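Local coordinates for protein leucine aminopeptidase A1, chloroplastic (Solanum lycopersicum, PDB 5D8N) that catalyses the metal-dependent removal of N-terminal amino acids, preferably leucine, from peptides as a homohexamer, and also acts as a protein-folding chaperone, at residues Ala51-Met56 and Phe89-Ser93; Phe279-Lys285 and Val347-Val353; Ala373-Ile379 and Phe486-Phe490. The protein carries 1 engineered substitution. All blocks are in the same frame, centred on the assembly; numbering follows the deposited sequence. Where two conformers were deposited one is given.

Contact 1 (Ala51-Met56 and Phe89-Ser93); sequences ATENDM and FSGKS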
# COMPACT_ATOMS: atom_id res chain seq x y z
N ALA A 51 22.82 38.65 -22.69
CA ALA A 51 23.50 39.58 -21.82
C ALA A 51 23.71 38.96 -20.46
O ALA A 51 22.75 38.54 -19.82
CB ALA A 51 22.72 40.89 -21.69
N THR A 52 24.94 39.10 -19.96
CA THR A 52 25.28 38.70 -18.60
C THR A 52 24.79 39.79 -17.67
O THR A 52 24.51 40.91 -18.12
CB THR A 52 26.82 38.56 -18.42
OG1 THR A 52 27.45 39.83 -18.61
CG2 THR A 52 27.44 37.56 -19.41
N GLU A 53 24.87 39.54 -16.37
CA GLU A 53 24.58 40.55 -15.35
C GLU A 53 25.50 41.74 -15.47
O GLU A 53 25.04 42.87 -15.45
CB GLU A 53 24.64 39.97 -13.93
CG GLU A 53 23.65 38.84 -13.75
CD GLU A 53 23.52 38.35 -12.32
OE1 GLU A 53 23.35 37.14 -12.12
OE2 GLU A 53 23.39 39.21 -11.43
N ASN A 54 26.78 41.49 -15.73
CA ASN A 54 27.73 42.58 -15.91
C ASN A 54 27.44 43.41 -17.16
O ASN A 54 27.64 44.63 -17.16
CB ASN A 54 29.16 42.04 -15.96
CG ASN A 54 29.67 41.54 -14.62
OD1 ASN A 54 29.09 41.77 -13.55
ND2 ASN A 54 30.81 40.85 -14.67
N ASP A 55 27.00 42.76 -18.23
CA ASP A 55 26.59 43.46 -19.46
C ASP A 55 25.45 44.46 -19.23
O ASP A 55 25.27 45.37 -20.05
CB ASP A 55 26.09 42.48 -20.52
CG ASP A 55 27.16 41.55 -21.05
OD1 ASP A 55 28.36 41.90 -20.98
OD2 ASP A 55 26.79 40.49 -21.60
N MET A 56 24.67 44.28 -18.17
CA MET A 56 23.53 45.15 -17.87
C MET A 56 23.83 46.31 -16.92
O MET A 56 22.93 47.03 -16.48
CB MET A 56 22.38 44.32 -17.29
CG MET A 56 21.88 43.24 -18.23
SD MET A 56 21.34 43.89 -19.82
CE MET A 56 20.06 45.02 -19.27
N PHE A 89 14.66 43.48 -15.19
CA PHE A 89 15.62 42.63 -15.92
C PHE A 89 17.01 43.16 -15.64
O PHE A 89 17.28 44.33 -15.89
CB PHE A 89 15.36 42.69 -17.43
CG PHE A 89 16.32 41.88 -18.25
CD1 PHE A 89 16.14 40.52 -18.43
CD2 PHE A 89 17.40 42.47 -18.88
CE1 PHE A 89 17.05 39.77 -19.15
CE2 PHE A 89 18.34 41.72 -19.56
CZ PHE A 89 18.16 40.36 -19.73
N SER A 90 17.88 42.34 -15.06
CA SER A 90 19.26 42.73 -14.79
C SER A 90 20.23 41.68 -15.34
O SER A 90 21.40 41.64 -14.97
CB SER A 90 19.48 42.90 -13.28
OG SER A 90 19.22 41.68 -12.61
N GLY A 91 19.74 40.83 -16.24
CA GLY A 91 20.60 39.88 -16.94
C GLY A 91 20.83 38.58 -16.19
O GLY A 91 21.72 37.81 -16.55
N LYS A 92 20.01 38.31 -15.18
CA LYS A 92 20.11 37.04 -14.45
C LYS A 92 19.66 35.87 -15.32
O LYS A 92 18.85 36.04 -16.23
CB LYS A 92 19.29 37.07 -13.15
CG LYS A 92 19.79 38.09 -12.13
CD LYS A 92 18.94 38.07 -10.87
CE LYS A 92 19.48 39.06 -9.83
NZ LYS A 92 18.54 39.20 -8.68
N SER A 93 20.18 34.69 -15.00
CA SER A 93 19.94 33.49 -15.78
C SER A 93 18.45 33.14 -15.80
O SER A 93 17.78 33.33 -14.81
CB SER A 93 20.80 32.36 -15.24
OG SER A 93 20.57 31.22 -16.03
O HOH W 1 22.09 34.81 -12.63

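Contact 2 (Phe279-Lys285 and Val347-Val353); sequences FIHLCFK and VEVHFIV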
# COMPACT_ATOMS: atom_id res chain seq x y z
N PHE A 279 17.15 -7.64 -34.11
CA PHE A 279 18.42 -7.25 -33.53
C PHE A 279 19.12 -6.39 -34.58
O PHE A 279 19.40 -6.84 -35.68
CB PHE A 279 19.21 -8.51 -33.16
CG PHE A 279 20.46 -8.25 -32.38
CD1 PHE A 279 21.64 -7.87 -33.02
CD2 PHE A 279 20.50 -8.51 -31.02
CE1 PHE A 279 22.79 -7.64 -32.29
CE2 PHE A 279 21.66 -8.29 -30.30
CZ PHE A 279 22.80 -7.85 -30.93
N ILE A 280 19.37 -5.15 -34.22
CA ILE A 280 19.87 -4.14 -35.12
C ILE A 280 21.37 -3.96 -34.97
O ILE A 280 21.88 -3.70 -33.87
CB ILE A 280 19.18 -2.79 -34.84
CG1 ILE A 280 17.68 -2.90 -35.11
CG2 ILE A 280 19.78 -1.71 -35.72
CD1 ILE A 280 16.89 -1.76 -34.51
N HIS A 281 22.07 -4.10 -36.09
CA HIS A 281 23.51 -3.88 -36.14
C HIS A 281 23.92 -2.94 -37.28
O HIS A 281 23.86 -3.30 -38.45
CB HIS A 281 24.25 -5.22 -36.27
CG HIS A 281 25.73 -5.10 -36.22
ND1 HIS A 281 26.57 -6.09 -36.70
CD2 HIS A 281 26.54 -4.06 -35.88
CE1 HIS A 281 27.83 -5.72 -36.52
NE2 HIS A 281 27.84 -4.49 -36.05
N LEU A 282 24.26 -1.71 -36.93
CA LEU A 282 24.82 -0.77 -37.91
C LEU A 282 26.31 -0.67 -37.67
O LEU A 282 26.77 -0.80 -36.52
CB LEU A 282 24.23 0.62 -37.73
CG LEU A 282 22.74 0.77 -37.97
CD1 LEU A 282 22.26 2.15 -37.50
CD2 LEU A 282 22.44 0.62 -39.44
N CYS A 283 27.05 -0.45 -38.75
CA CYS A 283 28.49 -0.21 -38.65
C CYS A 283 28.90 0.99 -39.49
O CYS A 283 28.64 1.03 -40.70
CB CYS A 283 29.28 -1.42 -39.12
SG CYS A 283 31.07 -1.22 -38.83
N PHE A 284 29.51 1.98 -38.83
CA PHE A 284 30.06 3.13 -39.51
C PHE A 284 31.55 2.94 -39.69
O PHE A 284 32.25 2.63 -38.72
CB PHE A 284 29.82 4.44 -38.73
CG PHE A 284 30.65 5.58 -39.23
CD1 PHE A 284 30.22 6.34 -40.28
CD2 PHE A 284 31.93 5.79 -38.73
CE1 PHE A 284 31.04 7.31 -40.81
CE2 PHE A 284 32.77 6.75 -39.28
CZ PHE A 284 32.32 7.51 -40.33
N LYS A 285 32.03 3.35 -40.87
CA LYS A 285 33.45 3.31 -41.23
C LYS A 285 33.64 4.09 -42.53
O LYS A 285 32.94 3.78 -43.49
CB LYS A 285 33.72 1.82 -41.50
CG LYS A 285 35.13 1.35 -41.80
CD LYS A 285 35.25 -0.16 -41.62
CE LYS A 285 34.31 -1.02 -42.47
NZ LYS A 285 33.21 -1.69 -41.69
N VAL A 347 37.98 5.90 -37.03
CA VAL A 347 37.08 5.15 -36.14
C VAL A 347 36.19 4.20 -36.93
O VAL A 347 35.71 4.48 -38.04
CB VAL A 347 36.16 6.03 -35.26
CG1 VAL A 347 36.95 6.81 -34.21
CG2 VAL A 347 35.35 7.00 -36.10
N GLU A 348 35.93 3.06 -36.31
CA GLU A 348 34.91 2.14 -36.77
C GLU A 348 33.93 2.01 -35.62
O GLU A 348 34.34 1.70 -34.51
CB GLU A 348 35.53 0.79 -37.13
CG GLU A 348 34.55 -0.31 -37.49
CD GLU A 348 35.23 -1.65 -37.75
OE1 GLU A 348 36.20 -1.71 -38.53
OE2 GLU A 348 34.76 -2.69 -37.23
N VAL A 349 32.66 2.32 -35.87
CA VAL A 349 31.67 2.36 -34.79
C VAL A 349 30.53 1.40 -35.08
O VAL A 349 29.84 1.51 -36.10
CB VAL A 349 31.06 3.76 -34.59
CG1 VAL A 349 30.15 3.79 -33.37
CG2 VAL A 349 32.15 4.79 -34.38
N HIS A 350 30.31 0.50 -34.13
CA HIS A 350 29.18 -0.43 -34.21
C HIS A 350 28.03 0.05 -33.34
O HIS A 350 28.24 0.46 -32.19
CB HIS A 350 29.65 -1.80 -33.75
CG HIS A 350 30.71 -2.38 -34.62
ND1 HIS A 350 30.45 -3.32 -35.58
CD2 HIS A 350 32.05 -2.16 -34.65
CE1 HIS A 350 31.57 -3.59 -36.24
NE2 HIS A 350 32.56 -2.95 -35.65
N PHE A 351 26.86 0.18 -33.96
CA PHE A 351 25.66 0.60 -33.26
C PHE A 351 24.73 -0.60 -33.10
O PHE A 351 24.31 -1.20 -34.10
CB PHE A 351 24.93 1.71 -34.01
CG PHE A 351 25.78 2.86 -34.44
CD1 PHE A 351 26.62 2.75 -35.54
CD2 PHE A 351 25.80 4.02 -33.70
CE1 PHE A 351 27.38 3.84 -35.94
CE2 PHE A 351 26.64 5.08 -34.04
CZ PHE A 351 27.43 5.00 -35.16
N ILE A 352 24.44 -0.99 -31.86
CA ILE A 352 23.77 -2.26 -31.58
C ILE A 352 22.56 -2.10 -30.68
O ILE A 352 22.66 -1.47 -29.63
CB ILE A 352 24.78 -3.22 -30.96
CG1 ILE A 352 25.84 -3.60 -32.00
CG2 ILE A 352 24.10 -4.47 -30.45
CD1 ILE A 352 27.12 -4.12 -31.40
N VAL A 353 21.40 -2.54 -31.16
CA VAL A 353 20.16 -2.49 -30.41
C VAL A 353 19.39 -3.81 -30.54
O VAL A 353 19.00 -4.21 -31.64
CB VAL A 353 19.23 -1.38 -30.92
CG1 VAL A 353 17.91 -1.42 -30.16
CG2 VAL A 353 19.87 -0.01 -30.71

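Contact 3 (Ala373-Ile379 and Phe486-Phe490); sequences ASNGKTI and FLKQF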
# COMPACT_ATOMS: atom_id res chain seq x y z
N ALA A 373 22.05 -16.84 -21.28
CA ALA A 373 22.60 -15.85 -22.22
C ALA A 373 23.59 -16.51 -23.18
O ALA A 373 23.96 -17.67 -23.02
CB ALA A 373 23.30 -14.74 -21.45
N SER A 374 23.97 -15.77 -24.22
CA SER A 374 24.79 -16.32 -25.30
C SER A 374 26.23 -16.57 -24.89
O SER A 374 26.99 -17.17 -25.64
CB SER A 374 24.74 -15.41 -26.54
OG SER A 374 24.98 -14.05 -26.22
N ASN A 375 26.62 -16.17 -23.68
CA ASN A 375 27.90 -16.61 -23.11
C ASN A 375 27.77 -17.79 -22.17
O ASN A 375 28.72 -18.17 -21.50
CB ASN A 375 28.60 -15.48 -22.38
CG ASN A 375 27.86 -15.03 -21.14
OD1 ASN A 375 26.77 -15.50 -20.84
ND2 ASN A 375 28.46 -14.10 -20.40
N GLY A 376 26.60 -18.42 -22.15
CA GLY A 376 26.38 -19.62 -21.35
C GLY A 376 25.91 -19.38 -19.93
O GLY A 376 25.66 -20.35 -19.20
N LYS A 377 25.97 -18.14 -19.44
CA LYS A 377 25.61 -17.89 -18.04
C LYS A 377 24.10 -17.95 -17.88
O LYS A 377 23.37 -17.51 -18.77
CB LYS A 377 26.13 -16.54 -17.53
CG LYS A 377 27.65 -16.49 -17.54
CD LYS A 377 28.18 -15.21 -16.92
CE LYS A 377 29.69 -15.19 -17.03
NZ LYS A 377 30.25 -13.94 -16.48
N THR A 378 23.66 -18.48 -16.74
CA THR A 378 22.23 -18.64 -16.49
C THR A 378 21.71 -17.59 -15.52
O THR A 378 22.43 -17.18 -14.59
CB THR A 378 21.92 -20.02 -15.88
OG1 THR A 378 22.75 -20.25 -14.74
CG2 THR A 378 22.20 -21.09 -16.89
N ILE A 379 20.50 -17.12 -15.79
CA ILE A 379 19.89 -16.03 -15.02
C ILE A 379 18.52 -16.42 -14.55
O ILE A 379 17.67 -16.82 -15.34
CB ILE A 379 19.73 -14.77 -15.89
CG1 ILE A 379 21.08 -14.36 -16.47
CG2 ILE A 379 19.14 -13.61 -15.10
CD1 ILE A 379 20.94 -13.69 -17.82
N PHE A 486 25.44 -6.55 -12.79
CA PHE A 486 24.79 -7.56 -13.62
C PHE A 486 25.31 -7.53 -15.05
O PHE A 486 25.72 -8.54 -15.61
CB PHE A 486 23.28 -7.44 -13.56
CG PHE A 486 22.56 -8.37 -14.47
CD1 PHE A 486 22.30 -8.02 -15.79
CD2 PHE A 486 22.07 -9.57 -13.99
CE1 PHE A 486 21.59 -8.88 -16.62
CE2 PHE A 486 21.37 -10.44 -14.82
CZ PHE A 486 21.24 -10.15 -16.16
N LEU A 487 25.31 -6.34 -15.64
CA LEU A 487 25.70 -6.17 -17.01
C LEU A 487 27.16 -6.55 -17.24
O LEU A 487 27.51 -7.10 -18.27
CB LEU A 487 25.46 -4.76 -17.49
CG LEU A 487 24.00 -4.33 -17.56
CD1 LEU A 487 23.92 -2.84 -17.91
CD2 LEU A 487 23.24 -5.16 -18.57
N LYS A 488 28.00 -6.28 -16.25
CA LYS A 488 29.41 -6.62 -16.30
C LYS A 488 29.66 -8.11 -16.52
O LYS A 488 30.71 -8.47 -17.04
CB LYS A 488 30.07 -6.20 -14.98
CG LYS A 488 31.58 -6.38 -14.92
CD LYS A 488 32.12 -5.76 -13.64
CE LYS A 488 33.61 -5.99 -13.42
NZ LYS A 488 33.79 -7.27 -12.69
N GLN A 489 28.73 -8.96 -16.11
CA GLN A 489 28.88 -10.39 -16.26
C GLN A 489 28.89 -10.78 -17.73
O GLN A 489 29.14 -11.93 -18.07
CB GLN A 489 27.72 -11.13 -15.56
CG GLN A 489 27.75 -11.07 -14.04
CD GLN A 489 28.79 -11.97 -13.45
OE1 GLN A 489 28.99 -13.11 -13.89
NE2 GLN A 489 29.55 -11.44 -12.51
N PHE A 490 28.49 -9.86 -18.60
CA PHE A 490 28.32 -10.18 -20.00
C PHE A 490 29.28 -9.42 -20.90
O PHE A 490 29.10 -9.36 -22.13
CB PHE A 490 26.86 -9.94 -20.38
CG PHE A 490 25.91 -10.70 -19.52
CD1 PHE A 490 25.73 -12.07 -19.71
CD2 PHE A 490 25.34 -10.10 -18.41
CE1 PHE A 490 25.00 -12.80 -18.80
CE2 PHE A 490 24.53 -10.83 -17.55
CZ PHE A 490 24.40 -12.19 -17.72

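Contact 1 (Ala51-Met56 and Phe89-Ser93)
A Met-aromatic contact between Met-56 and Phe-89 lies at the inner end of this site in the N-terminal domain, where the end of strand 46-52 and the 3-10 turn after it meet the loop that follows helix 79-86. The thioether reaches the rim of the ring, not its face: Met-56 SD is 5.0 Å from the Phe-89 centroid and 78° off the ring normal. Bends at chi2 (-56°) and chi3 (-59°) curl the methionine back and bring Met-56 CE to 3.7 Å from Phe-89 CD2, near the ring plane. The backbone N of Gly-91 lies over the centre of one face of the same ring. That glycine has a positive phi, and a CB on it would run into Thr-52 O and Met-56 CG.

Farther out, Glu-53 CA sits 3.4 Å from Ser-90 O in a CA-H...O contact, and Glu-53 CG packs on Gly-91 O at 3.6 Å. The extended glutamate then passes across Lys-92, its OE1 lying 3.7 Å from Lys-92 CG. One water donates to Glu-53 OE1 (2.7 Å) and accepts from Ser-93 N (3.0 Å), bridging the segments. Were Glu-53 replaced by an alanine, the water would probably lose its acceptor on the turn, and the aliphatic part of Lys-92 its cover.

The turn is braced from within by an ST motif, Thr-52 OG1 accepting from Asp-55 N, while Asp-55 OD2 accepts from Thr-52 N. Both segments also bond to the backbone of Gly-112. Because Glu-53 OE2 and Lys-92 NZ remain 5.6 Å apart, their opposite charges probably add only a diffuse attraction; the direct contact is made by sulfur, ring, aliphatic carbon and backbone carbonyls, with the water supplying the polar link.

Contact 2 (Phe279-Lys285 and Val347-Val353)
Phe-351 meets Leu-282 and Phe-284 at the apolar centre of this antiparallel strand pair. Its ring turns an edge to the neighbouring strand, with CE1 3.8 Å from Phe-284 CB and CD1 3.9 Å from Leu-282 CB, while Val-349 CG1 lies over one ring face. Ile-280 and Val-353 extend the layer, and helices 229-242 and 327-342 cover it, as befits the core of an alpha/beta catalytic domain. Between the strands, six backbone hydrogen bonds link the pairs Ile-280/Val-353, Leu-282/Phe-351 and Phe-284/Val-349.

The other face of the sheet is more polar. Cys-283 SG sits over the His-350 ring, 3.9 Å from its centroid. His-281 and His-350 meet rim to rim with planes 28° apart, and a bond of 2.9 Å joins His-281 NE2 to His-350 ND1. The His-281 ring reaches its partner because chi1 is -176°, placing CG trans to the backbone N. His-350 NE2 donates to the anti lone pair of Glu-348 OE2 at 2.7 Å. At the margin Lys-285 runs alongside Glu-348, but its NZ stays 4.4 Å from Glu-348 OE1, too far for a salt bridge.

Both ring nitrogens of His-350 are thus engaged, which should fix its rotation, and the nearby carboxylate would be expected to make this buried imidazole more basic.

Contact 3 (Ala373-Ile379 and Phe486-Phe490)
The outer end of the Phe-490 ring packs against Ala-373 and Ile-379, which both lie on one side of its plane, and Asn-375 approaches from the other; the apolar part of the contact is closely packed, whereas the polar part, carried by Asn-375, Lys-377 and Gln-489, is partly open to solvent. In the packed part, Ala-373 CB lies 3.7 Å from Phe-490 CE1, and Ile-379, whose side chain points against that of Phe-490, puts its CD1 3.8 Å from Phe-490 CZ. The second branch of the isoleucine, CG2, approaches the edge of the other ring at 3.9 Å from Phe-486 CE2. Phe-490 CE2 in turn lies over a face of Phe-486, so the two rings and the isoleucine interlock. Ala-393 and Arg-389 of helix 388-401 touch Phe-490 and Phe-486 respectively.

The looser side is built on the beta hairpin joining strands 370-372 and 378-380, whose type I turn runs from Ala-373 to Gly-376. The fully extended Lys-377 crosses Gln-489 and holds it twice: NZ donates to Gln-489 O at 2.8 Å, on a lone pair in the carbonyl plane, and to Gln-489 OE1 at 3.0 Å, from 47° above the amide plane. A bend at chi2 (-75°) folds the glutamine back, bringing its amide oxygen to the same ammonium as its own carbonyl. Asn-375 ND2 adds a weak bond of 3.3 Å to Gln-489 O, while its OD1 accepts from Lys-377 N in an Asx turn. Beyond, Thr-378 OG1 bonds to Phe-176 O of a neighbouring subunit, which places the hairpin at a subunit interface.

One ammonium group thus clamps two oxygens near the C-terminal end of helix 479-488, where its positive charge would probably be stabilised by the carbonyl dipoles, while the rings and the isoleucine form the apolar half of the joint.

Contact 1 belongs to the N-terminal domain, on the opposite side of the chain's centre from the others, its centre about 45 Å from that of contact 2 and 54 Å from that of contact 3. Contacts 2 and 3 share the catalytic domain, their nearest atoms about 8 Å apart. Both lie near the active site rather than in it: the side chain of Val-353 is about 7 Å from that of the magnesium ligand Lys-300 and about 13 Å from a bound magnesium ion, while in contact 3 Phe-486 comes within about 4 Å of the side chain of Arg-389, a predicted active-site residue, and Ile-379 within about 9 Å of that of Glu-387, a magnesium ligand.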